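Local atomic coordinates of RNA pseudouridylate synthase domain-containing protein 1 (Homo sapiens, PDB entry 5VBB), a protein that probably binds RNA and isomerises uridine to pseudouridine, as a member of the RluA family of pseudouridine synthases. Residues K23-R28 with P203-L208; Q65-T70 with Q175-C180; Q108-T113 with L243-D248; T129-I132 with G137-N140; Y212-T217 with C221-T226. One frame throughout, in Å; residues are numbered along the deposited sequence.

Interaction 1: residues K23-R28 with P203-L208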
# COMPACT_ATOMS: atom_id res chain seq x y z
N LYS A 23 -2.40 -6.77 7.47
CA LYS A 23 -1.07 -6.80 8.07
C LYS A 23 -0.83 -5.52 8.86
O LYS A 23 -1.21 -4.45 8.44
CB LYS A 23 0.04 -6.96 6.99
CG LYS A 23 1.44 -7.17 7.58
CD LYS A 23 2.53 -7.22 6.50
CE LYS A 23 3.07 -5.91 6.00
NZ LYS A 23 3.81 -5.12 7.00
N HIS A 24 -0.20 -5.66 10.00
CA HIS A 24 0.06 -4.53 10.85
C HIS A 24 1.25 -3.75 10.28
O HIS A 24 2.12 -4.33 9.60
CB HIS A 24 0.36 -5.04 12.27
CG HIS A 24 0.25 -4.01 13.34
ND1 HIS A 24 1.26 -3.09 13.57
CD2 HIS A 24 -0.72 -3.82 14.26
CE1 HIS A 24 0.88 -2.37 14.61
NE2 HIS A 24 -0.31 -2.77 15.05
N TRP A 25 1.26 -2.43 10.50
CA TRP A 25 2.38 -1.58 10.09
C TRP A 25 3.64 -2.03 10.90
O TRP A 25 3.51 -2.52 12.03
CB TRP A 25 2.10 -0.08 10.32
CG TRP A 25 1.59 0.28 11.69
CD1 TRP A 25 0.30 0.22 12.12
CD2 TRP A 25 2.38 0.67 12.82
NE1 TRP A 25 0.23 0.53 13.45
CE2 TRP A 25 1.49 0.83 13.90
CE3 TRP A 25 3.74 0.93 13.01
CZ2 TRP A 25 1.92 1.26 15.17
CZ3 TRP A 25 4.17 1.35 14.27
CH2 TRP A 25 3.27 1.51 15.33
N ASP A 26 4.82 -1.94 10.29
CA ASP A 26 6.10 -2.30 10.92
C ASP A 26 6.11 -3.75 11.39
O ASP A 26 6.51 -4.05 12.52
CB ASP A 26 6.51 -1.34 12.05
CG ASP A 26 6.99 -0.00 11.57
OD1 ASP A 26 6.78 0.32 10.40
OD2 ASP A 26 7.45 0.81 12.42
N VAL A 27 5.69 -4.65 10.50
CA VAL A 27 5.74 -6.09 10.72
C VAL A 27 6.27 -6.70 9.43
O VAL A 27 5.72 -6.46 8.37
CB VAL A 27 4.39 -6.70 11.15
CG1 VAL A 27 4.46 -8.22 11.12
CG2 VAL A 27 4.00 -6.21 12.54
N ARG A 28 7.32 -7.51 9.53
CA ARG A 28 7.95 -8.16 8.40
C ARG A 28 7.28 -9.48 8.05
O ARG A 28 6.88 -10.21 8.94
CB ARG A 28 9.43 -8.44 8.76
CG ARG A 28 10.33 -8.54 7.52
CD ARG A 28 11.79 -8.47 7.92
NE ARG A 28 12.06 -7.38 8.86
CZ ARG A 28 12.21 -6.10 8.54
NH1 ARG A 28 12.17 -5.71 7.27
NH2 ARG A 28 12.45 -5.20 9.49
N PRO A 203 5.96 10.96 13.07
CA PRO A 203 4.71 10.18 13.10
C PRO A 203 4.91 8.77 13.66
O PRO A 203 6.00 8.21 13.62
CB PRO A 203 4.25 10.18 11.62
CG PRO A 203 4.98 11.27 10.99
CD PRO A 203 6.32 11.27 11.67
N PHE A 204 3.84 8.21 14.22
CA PHE A 204 3.93 6.90 14.87
C PHE A 204 4.11 5.79 13.88
O PHE A 204 4.49 4.69 14.28
CB PHE A 204 2.70 6.64 15.76
CG PHE A 204 1.48 6.07 15.06
CD1 PHE A 204 0.52 6.91 14.50
CD2 PHE A 204 1.20 4.71 15.12
CE1 PHE A 204 -0.68 6.41 14.04
CE2 PHE A 204 0.02 4.20 14.59
CZ PHE A 204 -0.92 5.05 14.05
N ARG A 205 3.81 6.04 12.59
CA ARG A 205 3.92 5.02 11.54
C ARG A 205 4.03 5.67 10.20
O ARG A 205 3.87 6.87 10.08
CB ARG A 205 2.66 4.18 11.55
CG ARG A 205 1.37 4.91 11.20
CD ARG A 205 0.26 3.94 10.85
NE ARG A 205 0.54 3.33 9.56
CZ ARG A 205 -0.21 2.44 8.94
NH1 ARG A 205 -1.34 2.02 9.50
NH2 ARG A 205 0.16 1.96 7.76
N MET A 206 4.26 4.88 9.18
CA MET A 206 4.24 5.37 7.82
C MET A 206 2.80 5.25 7.35
O MET A 206 2.21 4.19 7.49
CB MET A 206 5.15 4.57 6.92
CG MET A 206 5.23 5.17 5.56
SD MET A 206 6.43 4.35 4.47
CE MET A 206 5.49 2.86 4.07
N MET A 207 2.23 6.32 6.80
CA MET A 207 0.81 6.35 6.41
C MET A 207 0.54 5.82 4.98
O MET A 207 0.07 6.55 4.12
CB MET A 207 0.27 7.78 6.55
CG MET A 207 0.55 8.43 7.91
SD MET A 207 -0.12 7.50 9.31
CE MET A 207 0.62 8.42 10.68
N LEU A 208 0.77 4.53 4.78
CA LEU A 208 0.49 3.83 3.53
C LEU A 208 -0.16 2.54 3.95
O LEU A 208 0.34 1.90 4.86
CB LEU A 208 1.77 3.60 2.70
CG LEU A 208 1.59 2.92 1.35
CD1 LEU A 208 0.72 3.77 0.41
CD2 LEU A 208 2.93 2.72 0.66
O HOH W 1 4.70 2.07 9.42
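With chi1 at 50°, Trp25 lifts its indole over Arg205, whose own CG lies between backbone N and carbonyl carbon and whose chain then bends at chi3. Arg205 CB sits over the face of the six-membered ring, 4.0 Å from its centroid, a CH-pi contact. Further along the arginine the guanidinium turns a face to the five-membered part of the indole, NH1 3.6 Å from Trp25 CD1, the two planes 27° apart, while Trp25 CB covers the middle of one guanidinium face.

Phe204 approaches the same indole face edge-on: its CD2–CE2 edge points at Trp25 CZ2, CD2 3.5 Å away, in an offset T-shaped pair with planes at 86°. His24 CE1 lies over the rim of the opposite indole face. Arg205 NE is held by Met206 O at 2.8 Å, and NH2 also bonds Ser71 OG, which limits rotation of the guanidinium. A water joins the loops by donating to Asp26 OD1 and accepting from Met206 N.

The contact ties the loop after strand 18-23 to the one leading into strand 208-216. Beyond Trp25, Phe204 packs on Tyr156 of strand 146-156, Met206 on Arg177 of helix 175-182, and Met207 on Leu102 of strand 96-104.

Interaction 2: residues Q65-T70 with Q175-C180. With SO4 (sulfate ion), chain B.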
# COMPACT_ATOMS: atom_id res chain seq x y z
N GLN A 65 3.90 -9.78 -1.72
CA GLN A 65 4.60 -9.12 -0.63
C GLN A 65 3.96 -7.81 -0.27
O GLN A 65 3.29 -7.20 -1.07
CB GLN A 65 6.06 -8.86 -1.02
CG GLN A 65 6.86 -10.12 -1.34
N LEU A 66 4.27 -7.34 0.92
CA LEU A 66 3.84 -6.04 1.41
C LEU A 66 5.00 -5.53 2.24
O LEU A 66 5.52 -6.29 3.03
CB LEU A 66 2.56 -6.23 2.23
CG LEU A 66 1.54 -5.13 2.23
CD1 LEU A 66 1.16 -4.72 0.82
CD2 LEU A 66 0.33 -5.59 2.99
N ASP A 67 5.48 -4.31 2.00
CA ASP A 67 6.64 -3.77 2.72
C ASP A 67 6.40 -3.79 4.25
O ASP A 67 5.25 -3.65 4.70
CB ASP A 67 6.93 -2.29 2.33
CG ASP A 67 7.30 -1.95 0.89
OD1 ASP A 67 7.84 -2.85 0.19
OD2 ASP A 67 7.18 -0.70 0.49
N PHE A 68 7.50 -3.92 5.03
CA PHE A 68 7.54 -3.85 6.50
C PHE A 68 6.71 -2.68 7.05
O PHE A 68 5.84 -2.90 7.88
CB PHE A 68 8.99 -3.67 7.00
CG PHE A 68 9.16 -3.48 8.49
CD1 PHE A 68 9.05 -4.56 9.35
CD2 PHE A 68 9.44 -2.23 9.02
CE1 PHE A 68 9.20 -4.38 10.73
CE2 PHE A 68 9.61 -2.07 10.39
CZ PHE A 68 9.48 -3.14 11.23
N SER A 69 6.95 -1.45 6.54
CA SER A 69 6.29 -0.25 7.04
C SER A 69 4.86 -0.06 6.54
O SER A 69 4.13 0.76 7.11
CB SER A 69 7.11 0.99 6.71
OG SER A 69 8.37 0.89 7.35
N THR A 70 4.41 -0.84 5.59
CA THR A 70 3.07 -0.70 5.06
C THR A 70 2.12 -1.66 5.75
O THR A 70 2.48 -2.79 6.00
CB THR A 70 3.14 -0.94 3.53
OG1 THR A 70 3.98 0.08 3.01
CG2 THR A 70 1.79 -0.90 2.83
N GLN A 175 7.03 1.50 -5.34
CA GLN A 175 6.41 2.36 -6.36
C GLN A 175 5.65 3.54 -5.83
O GLN A 175 5.87 4.67 -6.27
CB GLN A 175 5.44 1.57 -7.20
CG GLN A 175 4.78 2.41 -8.27
CD GLN A 175 4.22 1.64 -9.42
OE1 GLN A 175 4.81 0.66 -9.90
NE2 GLN A 175 3.07 2.05 -9.89
N LEU A 176 4.72 3.29 -4.93
CA LEU A 176 3.82 4.34 -4.45
C LEU A 176 4.61 5.37 -3.67
O LEU A 176 4.39 6.57 -3.82
CB LEU A 176 2.74 3.71 -3.55
CG LEU A 176 1.93 2.62 -4.23
CD1 LEU A 176 1.01 1.96 -3.27
CD2 LEU A 176 1.18 3.16 -5.43
N ARG A 177 5.57 4.91 -2.87
CA ARG A 177 6.37 5.82 -2.07
C ARG A 177 7.29 6.64 -2.93
O ARG A 177 7.48 7.83 -2.66
CB ARG A 177 7.19 5.04 -1.06
CG ARG A 177 6.33 4.33 -0.02
CD ARG A 177 7.06 3.14 0.55
NE ARG A 177 8.10 3.60 1.47
CZ ARG A 177 8.89 2.82 2.20
NH1 ARG A 177 8.78 1.50 2.12
NH2 ARG A 177 9.78 3.35 3.02
N VAL A 178 7.86 6.03 -3.98
CA VAL A 178 8.76 6.77 -4.86
C VAL A 178 7.99 7.79 -5.69
O VAL A 178 8.45 8.94 -5.85
CB VAL A 178 9.56 5.79 -5.73
CG1 VAL A 178 10.35 6.53 -6.83
CG2 VAL A 178 10.48 4.95 -4.87
N HIS A 179 6.86 7.37 -6.26
CA HIS A 179 6.04 8.24 -7.10
C HIS A 179 5.50 9.45 -6.33
O HIS A 179 5.50 10.56 -6.86
CB HIS A 179 4.89 7.46 -7.74
CG HIS A 179 5.19 6.87 -9.10
ND1 HIS A 179 4.30 6.02 -9.70
CD2 HIS A 179 6.25 7.05 -9.93
CE1 HIS A 179 4.85 5.69 -10.86
NE2 HIS A 179 5.99 6.34 -11.06
N CYS A 180 4.98 9.25 -5.11
CA CYS A 180 4.41 10.37 -4.32
C CYS A 180 5.51 11.36 -3.90
O CYS A 180 5.35 12.58 -4.04
CB CYS A 180 3.65 9.80 -3.12
SG CYS A 180 2.13 8.93 -3.61
S SO4 B . 10.38 -0.52 4.64
O1 SO4 B . 10.79 0.39 3.57
O2 SO4 B . 11.18 -1.75 4.52
O3 SO4 B . 10.57 0.08 5.95
O4 SO4 B . 8.96 -0.82 4.53
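Asp67 and Arg177 meet through a salt bridge, the direct link between the loop 65-70 and helix 175-180. Arg177 NH1 donates to Asp67 OD2 at 3.2 Å with an N-H...O angle of 152°. The carboxylate oxygen lies in the guanidinium plane, but the donor comes from above the carboxylate plane, and the two planes are turned 68° apart. A bend at chi3 turns the guanidinium edge of Arg177 to the aspartate and to the bound anion.

Hydrogen bonds to a sulfate ion, probably from the crystallisation liquor, form the second group. Arg177 NH1 reaches sulfate O1 at 2.7 Å, and NH2 adds a weak bond to the same oxygen. From the loop, Ser69 N donates to sulfate O4 at 2.9 Å, nearly straight at 168°, while Ser69 OG donates to sulfate O3 at 2.7 Å. The type I turn from Asp67 to Thr70, closed by Thr70 N to Asp67 O at 3.1 Å, presents both serine donors to the anion.

Van der Waals contact is slight: Asp67 CB lies 3.3 Å from sulfate O4. In the second shell, Asp190 forms a salt bridge with Arg177 NH2, which would steady the guanidinium.

Asp67 is the active-site residue by similarity to relatives. An anion held beside it by an arginine and a serine is consistent with a site that receives an RNA phosphate, although the sulfate itself does not prove this.

Interaction 3: residues Q108-T113 with L243-D248; sequences QESRVT and LLQSLD
Gln245 NE2 bonds to two backbone carbonyl oxygens, that of Ser110 across this contact and that of Val150, its stronger partner, on strand 146-156. The bond to Ser110 O measures 3.2 Å with an N-H...O angle of 136°, bent rather than straight. The acceptor lies in the amide plane of Gln245, yet the nitrogen stands 43° above the carbonyl plane of Ser110, away from its lone pairs.

With chi1 at -78° and the chain extended beyond CG, Gln245 carries its amide across to the loop, and NE2 also comes within 3.9 Å of Ser110 CB. Leu244 turns toward the same loop but stays at a greater distance, its side chain resting on Val150 and His153.

Both segments border strand 146-156 of the large antiparallel sheet: strand 111-114 pairs with it, as does strand 238-243, and the glutamine spans the two just where one strand begins and the other has ended. Backbone bonds of Ser110 with Val150, and of Leu244 and Gln245 with Leu151, fix the two ends of this bridge to the shared strand. Beyond Gln245 the chain enters helix 247-256, where Ser246 is the N-cap, its OG accepting from Gln249 N. On the other segment, Arg111 is drawn away into a salt bridge with Asp147.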
# COMPACT_ATOMS: atom_id res chain seq x y z
N GLN A 108 -3.52 20.05 -5.24
CA GLN A 108 -4.65 20.82 -5.77
C GLN A 108 -5.37 20.13 -6.93
O GLN A 108 -6.56 20.33 -7.07
CB GLN A 108 -4.19 22.22 -6.19
CG GLN A 108 -3.49 23.01 -5.07
CD GLN A 108 -4.35 23.21 -3.83
OE1 GLN A 108 -5.58 23.35 -3.91
NE2 GLN A 108 -3.72 23.28 -2.66
N GLU A 109 -4.70 19.27 -7.69
CA GLU A 109 -5.34 18.49 -8.78
C GLU A 109 -6.23 17.41 -8.13
O GLU A 109 -5.78 16.81 -7.16
CB GLU A 109 -4.30 17.78 -9.65
CG GLU A 109 -3.31 18.69 -10.36
CD GLU A 109 -2.00 19.02 -9.68
OE1 GLU A 109 -1.70 18.42 -8.62
OE2 GLU A 109 -1.28 19.91 -10.19
N SER A 110 -7.42 17.13 -8.66
CA SER A 110 -8.28 16.10 -8.08
C SER A 110 -7.76 14.69 -8.37
O SER A 110 -7.96 13.79 -7.57
CB SER A 110 -9.72 16.24 -8.56
OG SER A 110 -9.93 15.68 -9.84
N ARG A 111 -7.11 14.51 -9.53
CA ARG A 111 -6.57 13.21 -9.94
C ARG A 111 -5.27 13.43 -10.67
O ARG A 111 -5.15 14.38 -11.45
CB ARG A 111 -7.56 12.47 -10.85
CG ARG A 111 -7.12 11.06 -11.27
CD ARG A 111 -8.21 10.40 -12.07
NE ARG A 111 -8.05 8.96 -12.18
CZ ARG A 111 -8.89 8.17 -12.84
NH1 ARG A 111 -9.97 8.68 -13.42
NH2 ARG A 111 -8.68 6.86 -12.89
N VAL A 112 -4.28 12.59 -10.38
CA VAL A 112 -2.95 12.68 -10.99
C VAL A 112 -2.55 11.32 -11.51
O VAL A 112 -2.61 10.34 -10.77
CB VAL A 112 -1.90 13.20 -9.97
CG1 VAL A 112 -0.50 13.25 -10.57
CG2 VAL A 112 -2.29 14.55 -9.41
N THR A 113 -2.07 11.28 -12.75
CA THR A 113 -1.50 10.07 -13.35
C THR A 113 -0.01 10.25 -13.15
O THR A 113 0.53 11.28 -13.56
CB THR A 113 -1.83 10.00 -14.84
OG1 THR A 113 -3.24 9.91 -14.97
CG2 THR A 113 -1.23 8.81 -15.51
N LEU A 243 -13.38 18.01 1.97
CA LEU A 243 -13.67 16.78 1.25
C LEU A 243 -13.62 17.05 -0.24
O LEU A 243 -14.35 17.91 -0.71
CB LEU A 243 -15.06 16.26 1.62
CG LEU A 243 -15.49 14.95 0.95
CD1 LEU A 243 -14.69 13.77 1.47
CD2 LEU A 243 -16.96 14.70 1.17
N LEU A 244 -12.77 16.31 -0.97
CA LEU A 244 -12.73 16.41 -2.42
C LEU A 244 -13.55 15.28 -3.03
O LEU A 244 -14.43 15.53 -3.87
CB LEU A 244 -11.29 16.40 -2.98
CG LEU A 244 -10.51 17.73 -2.85
CD1 LEU A 244 -9.78 17.80 -1.54
CD2 LEU A 244 -9.50 17.91 -4.01
N GLN A 245 -13.29 14.02 -2.62
CA GLN A 245 -14.00 12.88 -3.22
C GLN A 245 -14.41 11.88 -2.17
O GLN A 245 -13.79 11.77 -1.12
CB GLN A 245 -13.11 12.22 -4.30
CG GLN A 245 -13.14 13.03 -5.58
CD GLN A 245 -12.15 12.63 -6.63
OE1 GLN A 245 -12.51 11.98 -7.64
NE2 GLN A 245 -10.93 13.20 -6.50
N SER A 246 -15.45 11.12 -2.48
CA SER A 246 -16.01 10.10 -1.60
C SER A 246 -15.27 8.77 -1.77
O SER A 246 -15.31 8.20 -2.86
CB SER A 246 -17.49 9.89 -1.93
OG SER A 246 -18.00 8.74 -1.28
N LEU A 247 -14.72 8.22 -0.69
CA LEU A 247 -14.07 6.91 -0.77
C LEU A 247 -15.07 5.78 -1.01
O LEU A 247 -14.71 4.83 -1.70
CB LEU A 247 -13.28 6.65 0.51
CG LEU A 247 -12.46 5.37 0.59
CD1 LEU A 247 -11.49 5.24 -0.60
CD2 LEU A 247 -11.70 5.34 1.88
N ASP A 248 -16.29 5.86 -0.44
CA ASP A 248 -17.31 4.82 -0.66
C ASP A 248 -17.61 4.70 -2.14
O ASP A 248 -17.67 3.59 -2.67
CB ASP A 248 -18.62 5.14 0.07
CG ASP A 248 -18.60 4.99 1.57
OD1 ASP A 248 -17.85 4.12 2.06
OD2 ASP A 248 -19.38 5.68 2.25

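Interaction 4: residues T129-I132 with G137-N140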
# COMPACT_ATOMS: atom_id res chain seq x y z
N THR A 129 16.52 2.73 -1.94
CA THR A 129 16.64 1.65 -2.92
C THR A 129 16.29 2.08 -4.35
O THR A 129 17.08 1.85 -5.26
CB THR A 129 15.73 0.46 -2.50
OG1 THR A 129 15.95 0.15 -1.11
CG2 THR A 129 16.00 -0.80 -3.31
N MET A 130 15.16 2.75 -4.51
CA MET A 130 14.61 3.09 -5.81
C MET A 130 14.68 4.58 -6.13
O MET A 130 14.80 5.41 -5.23
CB MET A 130 13.14 2.62 -5.83
CG MET A 130 12.94 1.15 -5.39
SD MET A 130 13.79 -0.13 -6.34
CE MET A 130 12.87 -0.08 -7.87
N CYS A 131 14.60 4.93 -7.41
CA CYS A 131 14.64 6.32 -7.87
C CYS A 131 13.84 6.53 -9.13
O CYS A 131 13.57 5.59 -9.86
CB CYS A 131 16.09 6.74 -8.11
SG CYS A 131 16.98 5.66 -9.26
N ILE A 132 13.58 7.79 -9.44
CA ILE A 132 12.88 8.21 -10.65
C ILE A 132 13.89 8.32 -11.77
O ILE A 132 15.00 8.80 -11.53
CB ILE A 132 12.21 9.60 -10.40
CG1 ILE A 132 11.15 9.49 -9.31
CG2 ILE A 132 11.61 10.17 -11.66
CD1 ILE A 132 9.84 8.75 -9.76
N GLY A 137 22.39 8.81 -11.07
CA GLY A 137 22.68 7.39 -10.90
C GLY A 137 21.49 6.45 -11.00
O GLY A 137 21.57 5.31 -10.53
N CYS A 138 20.39 6.88 -11.61
CA CYS A 138 19.22 5.99 -11.71
C CYS A 138 19.47 5.02 -12.86
O CYS A 138 19.72 5.47 -13.97
CB CYS A 138 17.93 6.79 -11.91
SG CYS A 138 16.46 5.98 -11.22
N GLU A 139 19.46 3.70 -12.57
CA GLU A 139 19.75 2.63 -13.55
C GLU A 139 18.55 1.72 -13.78
O GLU A 139 17.78 1.42 -12.85
CB GLU A 139 20.93 1.73 -13.07
CG GLU A 139 22.30 2.39 -12.96
CD GLU A 139 23.41 1.52 -12.39
OE1 GLU A 139 23.13 0.36 -12.01
OE2 GLU A 139 24.57 2.00 -12.32
N ASN A 140 18.46 1.19 -15.02
CA ASN A 140 17.49 0.21 -15.51
C ASN A 140 16.05 0.64 -15.16
O ASN A 140 15.32 -0.07 -14.47
CB ASN A 140 17.84 -1.20 -14.97
CG ASN A 140 17.21 -2.34 -15.75
OD1 ASN A 140 17.05 -2.28 -16.97
ND2 ASN A 140 16.90 -3.44 -15.07
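Cys131 and Cys138 are joined by a disulfide, SG to SG 2.1 Å, with a chi3 of 108°, and this bond forms the tight part of the contact. The two sulfurs are set differently on their backbones: Cys131 SG lies between N and the carbonyl carbon, with chi1 at 56°, whereas Cys138 SG is swung anti to its own N, with chi1 at -151°. Each CB points at the other segment, and the CA atoms of the pair are 6.0 Å apart. The carbonyl oxygen of Ile132 also crowds the bridge, 3.2 Å from Cys138 SG.

Around this covalent centre the contact thins quickly. On the Cys131 side it is backed by protein: Ile132 turns its side chain away from Cys138 and packs on Val178, His179 and Ala182 of helix 175-182, and Met130 also rests on Val178. On the other side Glu139 directs its side chain away from the first segment, and both it and Asn140 are exposed.

Strands 130-132 and 138-142 are the outer members of a three-stranded antiparallel sheet and do not pair with each other; strand 118-121 runs between them, bonded through its backbone to Cys131 and Glu139. The arrangement is thus a disulfide across the two edge strands of a small sheet, closing a short loop of chain.

Interaction 5: residues Y212-T217 with C221-T226; sequences YLRIPT and CVEVCT
Val222 and Ile215 meet flank to flank, CB to CB 4.2 Å, on the face of the hairpin that also carries Leu213 and Val224. There the branched side chains stand side by side, with Val224 CG2 coming 4.4 Å from Leu213 CB. The strands beneath are antiparallel at 175°, and the hydrogen-bonded pairs Leu213–Val224 and Ile215–Val222 hold them together, as in Val224 N to Leu213 O at 2.8 Å. CA-H...O contacts supplement these bonds, among them Arg214 CA to Val222 O.

The other face is more polar. Tyr212, its CG anti to the backbone N (chi1 179°), leans its ring toward the neighbouring strand, with Cys225 CB at the ring edge, and its hydroxyl reaches Glu223, donating to OE2 at 2.7 Å. OE2 lies in the ring plane, but the hydroxyl comes from above the carboxylate plane, the ring and carboxylate being 82° apart. Arg214 approaches the same hydroxyl side-on, with NE 2.9 Å and NH2 3.2 Å from Tyr212 OH, which lies in the guanidinium plane. Its aliphatic part runs alongside Glu223 and makes a shallow seat for the bump of Cys221 SG, which rests against Arg214 CG at 3.7 Å and CD at 4.0 Å. The tyrosine oxygen thus sits between arginine and glutamate; Arg214 NH1 forms its salt bridge with Asp259.

Strand 208-216 also pairs with strand 96-104. The Leu213–Val224 face packs on strands 18-23 and 73-77, and the Tyr212 face is covered by helix 247-256 through Leu254, Val251 and Arg255.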
# COMPACT_ATOMS: atom_id res chain seq x y z
N TYR A 212 -7.44 -2.22 -1.00
CA TYR A 212 -8.26 -3.03 -1.87
C TYR A 212 -7.38 -4.05 -2.57
O TYR A 212 -6.28 -3.72 -3.01
CB TYR A 212 -8.99 -2.12 -2.87
CG TYR A 212 -9.85 -2.89 -3.84
CD1 TYR A 212 -11.13 -3.31 -3.48
CD2 TYR A 212 -9.40 -3.22 -5.11
CE1 TYR A 212 -11.89 -4.12 -4.32
CE2 TYR A 212 -10.17 -3.99 -5.98
CZ TYR A 212 -11.42 -4.41 -5.60
OH TYR A 212 -12.13 -5.14 -6.51
N LEU A 213 -7.84 -5.28 -2.63
CA LEU A 213 -7.09 -6.35 -3.30
C LEU A 213 -8.08 -7.31 -3.96
O LEU A 213 -9.04 -7.70 -3.35
CB LEU A 213 -6.18 -7.06 -2.30
CG LEU A 213 -5.42 -8.33 -2.76
CD1 LEU A 213 -4.30 -7.97 -3.74
CD2 LEU A 213 -4.85 -9.09 -1.53
N ARG A 214 -7.89 -7.60 -5.24
CA ARG A 214 -8.73 -8.52 -5.98
C ARG A 214 -7.83 -9.45 -6.74
O ARG A 214 -7.04 -8.96 -7.54
CB ARG A 214 -9.65 -7.78 -6.93
CG ARG A 214 -10.75 -8.67 -7.53
CD ARG A 214 -11.24 -8.16 -8.88
NE ARG A 214 -11.73 -6.79 -8.81
CZ ARG A 214 -12.00 -6.01 -9.85
NH1 ARG A 214 -11.85 -6.46 -11.10
NH2 ARG A 214 -12.44 -4.78 -9.66
N ILE A 215 -7.94 -10.78 -6.50
CA ILE A 215 -7.12 -11.80 -7.13
C ILE A 215 -8.13 -12.76 -7.82
O ILE A 215 -8.78 -13.55 -7.15
CB ILE A 215 -6.24 -12.51 -6.08
CG1 ILE A 215 -5.43 -11.46 -5.23
CG2 ILE A 215 -5.32 -13.53 -6.77
CD1 ILE A 215 -4.70 -12.01 -4.07
N PRO A 216 -8.33 -12.60 -9.13
CA PRO A 216 -9.37 -13.39 -9.83
C PRO A 216 -8.88 -14.78 -10.21
O PRO A 216 -8.63 -15.05 -11.37
CB PRO A 216 -9.69 -12.51 -11.03
CG PRO A 216 -8.36 -11.88 -11.37
CD PRO A 216 -7.70 -11.62 -10.04
N THR A 217 -8.74 -15.66 -9.21
CA THR A 217 -8.24 -17.02 -9.48
C THR A 217 -9.29 -17.89 -10.18
O THR A 217 -10.48 -17.59 -10.15
CB THR A 217 -7.71 -17.73 -8.20
OG1 THR A 217 -8.81 -18.24 -7.43
CG2 THR A 217 -6.82 -16.85 -7.34
N CYS A 221 -12.66 -15.65 -6.53
CA CYS A 221 -12.24 -14.26 -6.70
C CYS A 221 -12.04 -13.72 -5.32
O CYS A 221 -13.01 -13.40 -4.63
CB CYS A 221 -13.26 -13.44 -7.49
SG CYS A 221 -12.79 -11.71 -7.73
N VAL A 222 -10.77 -13.70 -4.89
CA VAL A 222 -10.40 -13.21 -3.56
C VAL A 222 -10.47 -11.72 -3.65
O VAL A 222 -9.63 -11.14 -4.32
CB VAL A 222 -8.99 -13.67 -3.14
CG1 VAL A 222 -8.59 -13.10 -1.77
CG2 VAL A 222 -8.87 -15.18 -3.18
N GLU A 223 -11.49 -11.08 -3.04
CA GLU A 223 -11.64 -9.64 -3.14
C GLU A 223 -11.86 -9.04 -1.77
O GLU A 223 -12.80 -9.42 -1.06
CB GLU A 223 -12.78 -9.33 -4.09
CG GLU A 223 -13.15 -7.87 -4.18
CD GLU A 223 -14.22 -7.59 -5.21
OE1 GLU A 223 -14.92 -8.54 -5.63
OE2 GLU A 223 -14.35 -6.41 -5.62
N VAL A 224 -11.00 -8.12 -1.36
CA VAL A 224 -11.17 -7.53 -0.05
C VAL A 224 -10.99 -6.05 -0.14
O VAL A 224 -10.28 -5.51 -1.00
CB VAL A 224 -10.29 -8.17 1.09
CG1 VAL A 224 -10.20 -9.68 0.95
CG2 VAL A 224 -8.89 -7.58 1.16
N CYS A 225 -11.71 -5.40 0.76
CA CYS A 225 -11.67 -4.00 1.00
C CYS A 225 -11.61 -3.85 2.50
O CYS A 225 -12.63 -4.01 3.17
CB CYS A 225 -12.88 -3.31 0.41
SG CYS A 225 -12.62 -1.58 0.16
N THR A 226 -10.41 -3.66 3.02
CA THR A 226 -10.18 -3.60 4.44
C THR A 226 -10.72 -2.30 5.05
O THR A 226 -10.93 -1.32 4.32
CB THR A 226 -8.67 -3.60 4.78
OG1 THR A 226 -8.14 -2.30 4.50
CG2 THR A 226 -7.88 -4.67 4.09

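How the interactions relate
Interaction 5 is the most buried contact and the one built from regular strand pairing, with apolar packing on one face and a polar cluster on the other. Interaction 3 lies at the surface of the same large sheet and depends on a single amide. Interactions 1 and 2 are partly buried and adjoin: Lys23 of interaction 1 bonds the carbonyl oxygens of Asp67 and Thr70 in interaction 2, so aromatic stacking in one loop pair borders the charged, anion-binding site of the other. Helix 175-182 carries Arg177 of interaction 2, and its Val178 packs on Met130 and Ile132 of interaction 4, where a disulfide makes the link covalent in an outlying small sheet.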